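Local structure of RNase III (7DEY) at residues T83-S88 against V113-F118; V50-V55 against Q77-H82; P3-I8 against E119-A124. The protein probably cleaves double-stranded RNA endonucleolytically to leave 5'-phosphomonoesters, this chain comprising the ribonuclease III domain and a double-stranded RNA-binding domain of a yeast Dicer. All coordinates share one frame; numbering follows the deposited sequence.

Contact 1 (T83-S88 against V113-F118); sequences TLTQFS and VYADIF
The rings of Phe87 and Phe118 form an oblique aromatic pair, with centroids 5.7 Å apart and planes at 37°. The closest atoms of the pair are Phe87 CB, the methylene that carries the ring, and Phe118 CE2, 3.5 Å apart. One face of the Phe87 ring carries the backbone oxygen Thr83 O, 3.5 Å above the plane and displaced toward the rim, and Tyr144 adds an edge-to-face partner. Around Phe118 the neighbours divide by ring atom: Leu84, whose side chain crosses that of Phe118 at about a right angle, sets CD2 3.9 Å from CD1 and CE1, while Phe87 CB and Ser88 OG lie by the CD2 half. CG of Phe118 stands anti to its backbone N (chi1 -172°), which puts CG, and the ring it bears, on the helix 81-90 side. Tyr114 differs, for its CB meets Ser88 CB while its ring leads away to Phe89.

Both segments belong to the all-helical ribonuclease III domain. Helix 81-90 crosses helix 113-128 here at 73°, with the short axes 7.7 Å apart at their closest. Such proximity fits the small residue at the crossing, since Leu84 CB rests 3.6 Å from Ala115 CB.

Ser88 turns its hydroxyl back onto its own helix. OG donates to Leu84 O at 2.6 Å, while Ser88 N reaches the same oxygen from the opposite face of the carbonyl plane, so two donors share this acceptor. Thr85 likewise gives its OG1 to Asn81 O, and CG2 is left to pack against Tyr114 CB.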
# COMPACT_ATOMS: atom_id res chain seq x y z
N THR C 83 -2.50 1.81 -5.31
CA THR C 83 -3.12 0.60 -4.77
C THR C 83 -4.22 0.05 -5.66
O THR C 83 -4.39 -1.17 -5.76
CB THR C 83 -3.67 0.85 -3.38
OG1 THR C 83 -4.53 -0.24 -3.06
CG2 THR C 83 -4.46 2.12 -3.36
N LEU C 84 -5.02 0.93 -6.30
CA LEU C 84 -6.09 0.45 -7.17
C LEU C 84 -5.53 -0.22 -8.40
O LEU C 84 -6.14 -1.15 -8.93
CB LEU C 84 -7.03 1.58 -7.60
CG LEU C 84 -7.76 2.37 -6.52
CD1 LEU C 84 -8.84 3.18 -7.16
CD2 LEU C 84 -8.34 1.40 -5.52
N THR C 85 -4.36 0.24 -8.88
CA THR C 85 -3.67 -0.47 -9.95
C THR C 85 -3.19 -1.83 -9.47
O THR C 85 -3.24 -2.81 -10.22
CB THR C 85 -2.47 0.33 -10.45
OG1 THR C 85 -2.90 1.59 -10.96
CG2 THR C 85 -1.78 -0.44 -11.55
N GLN C 86 -2.71 -1.90 -8.23
CA GLN C 86 -2.22 -3.17 -7.71
C GLN C 86 -3.35 -4.18 -7.64
O GLN C 86 -3.18 -5.33 -8.04
CB GLN C 86 -1.59 -2.96 -6.33
CG GLN C 86 -0.68 -4.09 -5.92
CD GLN C 86 0.14 -3.77 -4.68
OE1 GLN C 86 -0.24 -2.92 -3.87
NE2 GLN C 86 1.27 -4.45 -4.53
N PHE C 87 -4.53 -3.76 -7.19
CA PHE C 87 -5.69 -4.64 -7.21
C PHE C 87 -6.03 -5.07 -8.63
O PHE C 87 -6.34 -6.25 -8.87
CB PHE C 87 -6.90 -3.95 -6.57
CG PHE C 87 -6.74 -3.68 -5.10
CD1 PHE C 87 -5.94 -4.49 -4.31
CD2 PHE C 87 -7.40 -2.61 -4.50
CE1 PHE C 87 -5.79 -4.24 -2.95
CE2 PHE C 87 -7.25 -2.35 -3.16
CZ PHE C 87 -6.44 -3.17 -2.38
N SER C 88 -5.96 -4.14 -9.59
CA SER C 88 -6.37 -4.44 -10.96
C SER C 88 -5.48 -5.48 -11.64
O SER C 88 -5.96 -6.23 -12.50
CB SER C 88 -6.38 -3.17 -11.80
OG SER C 88 -7.11 -2.15 -11.14
N VAL C 113 -4.83 4.74 -15.77
CA VAL C 113 -6.02 4.10 -16.32
C VAL C 113 -6.55 3.02 -15.39
O VAL C 113 -7.71 3.07 -14.96
CB VAL C 113 -5.72 3.54 -17.72
CG1 VAL C 113 -6.72 2.43 -18.09
CG2 VAL C 113 -5.74 4.65 -18.72
N TYR C 114 -5.71 2.02 -15.08
CA TYR C 114 -6.19 0.82 -14.40
C TYR C 114 -6.95 1.15 -13.13
O TYR C 114 -7.91 0.44 -12.78
CB TYR C 114 -5.04 -0.12 -14.07
CG TYR C 114 -4.52 -0.85 -15.27
CD1 TYR C 114 -5.12 -2.01 -15.72
CD2 TYR C 114 -3.43 -0.35 -15.98
CE1 TYR C 114 -4.63 -2.68 -16.84
CE2 TYR C 114 -2.94 -0.99 -17.09
CZ TYR C 114 -3.53 -2.16 -17.53
OH TYR C 114 -3.01 -2.80 -18.64
N ALA C 115 -6.57 2.23 -12.45
CA ALA C 115 -7.36 2.63 -11.30
C ALA C 115 -8.73 3.11 -11.71
O ALA C 115 -9.71 2.90 -10.99
CB ALA C 115 -6.62 3.70 -10.50
N ASP C 116 -8.83 3.75 -12.88
CA ASP C 116 -10.13 4.23 -13.33
C ASP C 116 -11.01 3.09 -13.83
O ASP C 116 -12.24 3.19 -13.72
CB ASP C 116 -9.94 5.29 -14.42
CG ASP C 116 -9.61 6.66 -13.86
OD1 ASP C 116 -10.33 7.15 -12.95
OD2 ASP C 116 -8.62 7.26 -14.32
N ILE C 117 -10.42 2.02 -14.38
CA ILE C 117 -11.19 0.80 -14.65
C ILE C 117 -11.75 0.26 -13.35
O ILE C 117 -12.97 0.08 -13.19
CB ILE C 117 -10.31 -0.26 -15.34
CG1 ILE C 117 -9.63 0.31 -16.58
CG2 ILE C 117 -11.13 -1.51 -15.74
CD1 ILE C 117 -10.41 0.06 -17.85
N PHE C 118 -10.86 0.03 -12.39
CA PHE C 118 -11.23 -0.53 -11.10
C PHE C 118 -12.35 0.25 -10.44
O PHE C 118 -13.24 -0.34 -9.80
CB PHE C 118 -10.00 -0.57 -10.19
CG PHE C 118 -10.22 -1.31 -8.93
CD1 PHE C 118 -10.71 -0.65 -7.81
CD2 PHE C 118 -9.94 -2.65 -8.85
CE1 PHE C 118 -10.91 -1.33 -6.65
CE2 PHE C 118 -10.14 -3.33 -7.69
CZ PHE C 118 -10.63 -2.67 -6.59

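Contact 2 (V50-V55 against Q77-H82); sequences VLNNLV and QLIDNH
Ile79 sets its CG2 methyl against the side chain of Asn52 on helix 42-62, with Leu51 beside it, and this is the dense part of the contact. The evidence lies in the distances from that one carbon: Ile79 CG2 is 3.5 Å from CG of Asn52 and 4.1 Å from CG of Leu51. The first torsion of Ile79 explains the approach, for with CG1 between the backbone N and the carbonyl carbon (chi1 51°) the CG2 methyl stands anti to the carbonyl carbon and faces Asn52. Leu51 and Ile79 meet obliquely, whereas Asn52 crosses Ile79 at about a right angle.

Toward Val55 fewer atom pairs meet. Its CG2 comes only to 4.5 Å from Ile79 CG2, and CG1 touches Leu78 through CD1 alone, at 3.9 Å. The backbones are also farther apart here, 7.7 Å between the CA atoms of Val55 and Leu78 against 6.8 Å between those of Asn52 and Ile79. Burial runs the other way: Val55, Leu78 and Leu51 are buried, while Asn52 and Ile79 retain some access to solvent.

Segment 77-82 runs from the end of helix 68-78 into the start of helix 81-90, with Asp80 as the N-cap of the latter. Its far side belongs to the dimer: Gln77 O accepts from His82 NE2 of the second subunit, and His82 stacks on His82 of that subunit. Within the chain, Leu78 O receives the hydroxyl of Tyr144, whose side chain also touches Leu51 and Val55. Leu78 continues onto Leu148 and Phe151 of helix 145-156, and Leu51 onto Leu140 of helix 134-143 and Ile122 of helix 113-128.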
# COMPACT_ATOMS: atom_id res chain seq x y z
N VAL C 50 -18.76 4.91 -4.12
CA VAL C 50 -18.89 3.67 -3.39
C VAL C 50 -17.55 3.29 -2.78
O VAL C 50 -17.46 2.93 -1.59
CB VAL C 50 -19.42 2.59 -4.35
CG1 VAL C 50 -19.29 1.19 -3.78
CG2 VAL C 50 -20.83 2.93 -4.79
N LEU C 51 -16.49 3.36 -3.58
CA LEU C 51 -15.19 2.93 -3.07
C LEU C 51 -14.71 3.84 -1.95
O LEU C 51 -14.09 3.37 -0.99
CB LEU C 51 -14.17 2.87 -4.21
CG LEU C 51 -12.74 2.47 -3.80
CD1 LEU C 51 -12.73 1.14 -3.04
CD2 LEU C 51 -11.78 2.44 -4.98
N ASN C 52 -15.02 5.14 -2.01
CA ASN C 52 -14.52 6.00 -0.96
C ASN C 52 -15.38 5.96 0.29
O ASN C 52 -14.85 6.03 1.40
CB ASN C 52 -14.37 7.42 -1.48
CG ASN C 52 -13.15 7.54 -2.37
OD1 ASN C 52 -13.04 6.84 -3.39
ND2 ASN C 52 -12.19 8.34 -1.94
N ASN C 53 -16.68 5.78 0.14
CA ASN C 53 -17.49 5.55 1.32
C ASN C 53 -17.15 4.22 1.97
O ASN C 53 -16.91 4.16 3.19
CB ASN C 53 -18.96 5.61 0.97
CG ASN C 53 -19.82 5.42 2.16
OD1 ASN C 53 -19.94 6.31 2.99
ND2 ASN C 53 -20.39 4.24 2.29
N LEU C 54 -17.12 3.13 1.19
CA LEU C 54 -16.83 1.82 1.76
C LEU C 54 -15.52 1.83 2.54
O LEU C 54 -15.47 1.44 3.70
CB LEU C 54 -16.82 0.76 0.66
CG LEU C 54 -18.16 0.45 -0.03
CD1 LEU C 54 -18.04 -0.73 -0.96
CD2 LEU C 54 -19.31 0.24 0.96
N VAL C 55 -14.45 2.34 1.92
CA VAL C 55 -13.16 2.39 2.59
C VAL C 55 -13.22 3.26 3.84
O VAL C 55 -12.54 2.98 4.83
CB VAL C 55 -12.09 2.89 1.60
CG1 VAL C 55 -10.76 3.27 2.33
CG2 VAL C 55 -11.85 1.83 0.51
N GLN C 77 -4.49 7.13 0.95
CA GLN C 77 -3.50 6.13 0.60
C GLN C 77 -4.13 4.86 0.02
O GLN C 77 -3.55 4.26 -0.87
CB GLN C 77 -2.66 5.81 1.82
CG GLN C 77 -1.70 6.94 2.20
CD GLN C 77 -0.58 7.14 1.18
OE1 GLN C 77 0.37 6.36 1.14
NE2 GLN C 77 -0.70 8.19 0.36
N LEU C 78 -5.33 4.45 0.49
CA LEU C 78 -5.94 3.23 -0.05
C LEU C 78 -6.86 3.45 -1.25
O LEU C 78 -7.15 2.48 -1.96
CB LEU C 78 -6.72 2.49 1.03
CG LEU C 78 -6.11 2.47 2.44
CD1 LEU C 78 -7.18 2.20 3.48
CD2 LEU C 78 -4.97 1.47 2.59
N ILE C 79 -7.33 4.68 -1.53
CA ILE C 79 -8.10 4.90 -2.76
C ILE C 79 -7.24 5.38 -3.91
O ILE C 79 -7.80 5.72 -4.97
CB ILE C 79 -9.26 5.92 -2.60
CG1 ILE C 79 -8.79 7.22 -1.96
CG2 ILE C 79 -10.49 5.31 -1.92
CD1 ILE C 79 -8.52 8.34 -2.94
N ASP C 80 -5.92 5.46 -3.76
CA ASP C 80 -5.19 6.14 -4.83
C ASP C 80 -4.72 5.17 -5.92
O ASP C 80 -4.91 3.95 -5.85
CB ASP C 80 -4.05 6.97 -4.25
CG ASP C 80 -3.06 6.16 -3.50
OD1 ASP C 80 -3.01 4.93 -3.73
OD2 ASP C 80 -2.32 6.77 -2.69
N ASN C 81 -4.14 5.74 -6.97
CA ASN C 81 -3.90 4.98 -8.20
C ASN C 81 -2.92 3.84 -7.99
O ASN C 81 -3.07 2.79 -8.62
CB ASN C 81 -3.40 5.91 -9.29
CG ASN C 81 -4.45 6.84 -9.77
OD1 ASN C 81 -4.96 7.65 -9.00
ND2 ASN C 81 -4.82 6.71 -11.04
N HIS C 82 -1.92 4.03 -7.13
CA HIS C 82 -0.98 2.95 -6.84
C HIS C 82 -1.69 1.69 -6.36
O HIS C 82 -1.52 0.61 -6.93
CB HIS C 82 0.03 3.41 -5.79
CG HIS C 82 0.90 2.31 -5.26
ND1 HIS C 82 0.50 1.46 -4.25
CD2 HIS C 82 2.14 1.90 -5.62
CE1 HIS C 82 1.46 0.59 -3.99
NE2 HIS C 82 2.47 0.84 -4.82

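Contact 3 (P3-I8 against E119-A124); sequences PPLPFI and EAYIGA
Tyr121 is the first residue of helical segment 119-124 to meet segment 3-8, and its ring and hydroxyl account for most of the contact. CG is anti to the backbone N (chi1 -168°), which sends CG out from the helix, toward segment 3-8. At the end of the side chain OH donates to Pro6 O over 3.0 Å; the donor lies in the carbonyl plane with a C=O...donor angle of 156°. Leu5 and Tyr121 reach toward each other tip to tip, Leu5 CD2 standing 3.4 Å from OH and CD1 3.8 Å from CE2. On the CE1 half of the ring Ile8 slides past in the opposite direction, its CD1 3.3 Å from CE1. An alanine in place of Tyr121 would probably leave Pro6 O without this donor and open a gap between Leu5 and Ile8.

Segment 3-8 has no regular secondary structure and precedes helix 11-18, so the N-terminal end of the chain is laid against helix 113-128 of the ribonuclease III domain. Val17 and Phe18 of helix 11-18 and the ring of Phe93 also touch Tyr121, and Trp139 of helix 134-143 backs Leu5 and Pro6.

Next in sequence, Ile122 points away, and its side chain touches Val50 of helix 42-62. Ala124 comes back to the contact, one turn after Tyr121: its CB lies 3.6 Å from the same Ile8 CD1, which therefore bridges the tyrosine ring and the alanine methyl. Beyond them, the backbone oxygen Ile8 O accepts from Arg227 NH2 of the second subunit.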
# COMPACT_ATOMS: atom_id res chain seq x y z
N PRO C 3 -8.79 -12.65 -1.81
CA PRO C 3 -10.24 -12.67 -1.74
C PRO C 3 -10.85 -12.87 -3.12
O PRO C 3 -10.40 -12.28 -4.11
CB PRO C 3 -10.58 -11.29 -1.15
CG PRO C 3 -9.45 -10.45 -1.51
CD PRO C 3 -8.25 -11.32 -1.50
N PRO C 4 -11.87 -13.73 -3.23
CA PRO C 4 -12.50 -13.97 -4.53
C PRO C 4 -13.10 -12.70 -5.09
O PRO C 4 -13.70 -11.90 -4.37
CB PRO C 4 -13.58 -15.02 -4.23
CG PRO C 4 -13.23 -15.58 -2.90
CD PRO C 4 -12.50 -14.51 -2.15
N LEU C 5 -12.95 -12.51 -6.40
CA LEU C 5 -13.45 -11.31 -7.06
C LEU C 5 -14.95 -11.41 -7.26
O LEU C 5 -15.43 -12.34 -7.93
CB LEU C 5 -12.78 -11.12 -8.42
CG LEU C 5 -13.29 -9.90 -9.16
CD1 LEU C 5 -12.96 -8.64 -8.37
CD2 LEU C 5 -12.70 -9.83 -10.56
N PRO C 6 -15.74 -10.49 -6.71
CA PRO C 6 -17.18 -10.51 -6.95
C PRO C 6 -17.46 -10.28 -8.43
O PRO C 6 -16.79 -9.50 -9.11
CB PRO C 6 -17.71 -9.37 -6.09
CG PRO C 6 -16.55 -8.55 -5.78
CD PRO C 6 -15.37 -9.44 -5.74
N PHE C 7 -18.50 -10.98 -8.89
CA PHE C 7 -18.73 -11.28 -10.29
C PHE C 7 -19.75 -10.33 -10.89
O PHE C 7 -20.70 -9.92 -10.22
CB PHE C 7 -19.22 -12.72 -10.42
CG PHE C 7 -19.37 -13.21 -11.84
CD1 PHE C 7 -18.28 -13.61 -12.55
CD2 PHE C 7 -20.60 -13.29 -12.42
CE1 PHE C 7 -18.42 -14.06 -13.80
CE2 PHE C 7 -20.74 -13.75 -13.66
CZ PHE C 7 -19.65 -14.14 -14.36
N ILE C 8 -19.55 -10.00 -12.16
CA ILE C 8 -20.50 -9.25 -12.98
C ILE C 8 -21.18 -10.24 -13.92
O ILE C 8 -20.53 -10.79 -14.81
CB ILE C 8 -19.82 -8.14 -13.78
CG1 ILE C 8 -19.23 -7.09 -12.86
CG2 ILE C 8 -20.78 -7.51 -14.78
CD1 ILE C 8 -18.44 -6.08 -13.62
N GLU C 119 -12.33 1.58 -10.56
CA GLU C 119 -13.45 2.34 -10.04
C GLU C 119 -14.72 2.04 -10.82
O GLU C 119 -15.77 1.74 -10.23
CB GLU C 119 -13.12 3.83 -10.04
CG GLU C 119 -12.14 4.18 -8.92
CD GLU C 119 -11.84 5.66 -8.84
OE1 GLU C 119 -11.47 6.11 -7.72
OE2 GLU C 119 -11.95 6.38 -9.86
N ALA C 120 -14.64 2.06 -12.15
CA ALA C 120 -15.78 1.66 -12.96
C ALA C 120 -16.29 0.27 -12.56
O ALA C 120 -17.50 0.05 -12.41
CB ALA C 120 -15.42 1.68 -14.45
N TYR C 121 -15.37 -0.68 -12.37
CA TYR C 121 -15.76 -2.04 -12.03
C TYR C 121 -16.61 -2.07 -10.77
O TYR C 121 -17.75 -2.56 -10.78
CB TYR C 121 -14.51 -2.90 -11.88
CG TYR C 121 -14.80 -4.38 -11.82
CD1 TYR C 121 -14.98 -5.12 -12.97
CD2 TYR C 121 -14.87 -5.02 -10.60
CE1 TYR C 121 -15.23 -6.46 -12.91
CE2 TYR C 121 -15.13 -6.36 -10.52
CZ TYR C 121 -15.31 -7.08 -11.68
OH TYR C 121 -15.57 -8.44 -11.59
N ILE C 122 -16.08 -1.53 -9.66
CA ILE C 122 -16.87 -1.38 -8.44
C ILE C 122 -18.20 -0.70 -8.75
O ILE C 122 -19.25 -1.08 -8.21
CB ILE C 122 -16.08 -0.59 -7.39
CG1 ILE C 122 -15.18 -1.51 -6.59
CG2 ILE C 122 -17.02 0.19 -6.45
CD1 ILE C 122 -14.25 -0.74 -5.66
N GLY C 123 -18.18 0.32 -9.60
CA GLY C 123 -19.42 0.93 -10.05
C GLY C 123 -20.38 -0.07 -10.67
O GLY C 123 -21.60 0.06 -10.53
N ALA C 124 -19.84 -1.11 -11.34
CA ALA C 124 -20.70 -2.14 -11.94
C ALA C 124 -21.24 -3.09 -10.88
O ALA C 124 -22.45 -3.35 -10.84
CB ALA C 124 -19.95 -2.92 -13.00

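Contacts 1 and 3 use consecutive segments of helix 113-128, their centres 11 Å apart, and Leu84 CD1 meets Glu119 CG at 3.9 Å between them. Contacts 1 and 2 share helix 81-90, with centres 10 Å apart and Ala115 CB 3.5 Å from Asn81 ND2. Contact 2 reaches contact 3, 14 Å away centre to centre, through Leu51 CD1 and Ile122 CD1, 3.6 Å apart. Helices 42-62 and 113-128 also supply the close acidic group Glu44, Asp48, Asp116 and Glu119, consistent with the magnesium-binding cluster of ribonuclease III relatives; Asp116 and Glu119 come from the segments of contacts 1 and 3. All three contacts have residues within reach of the second subunit.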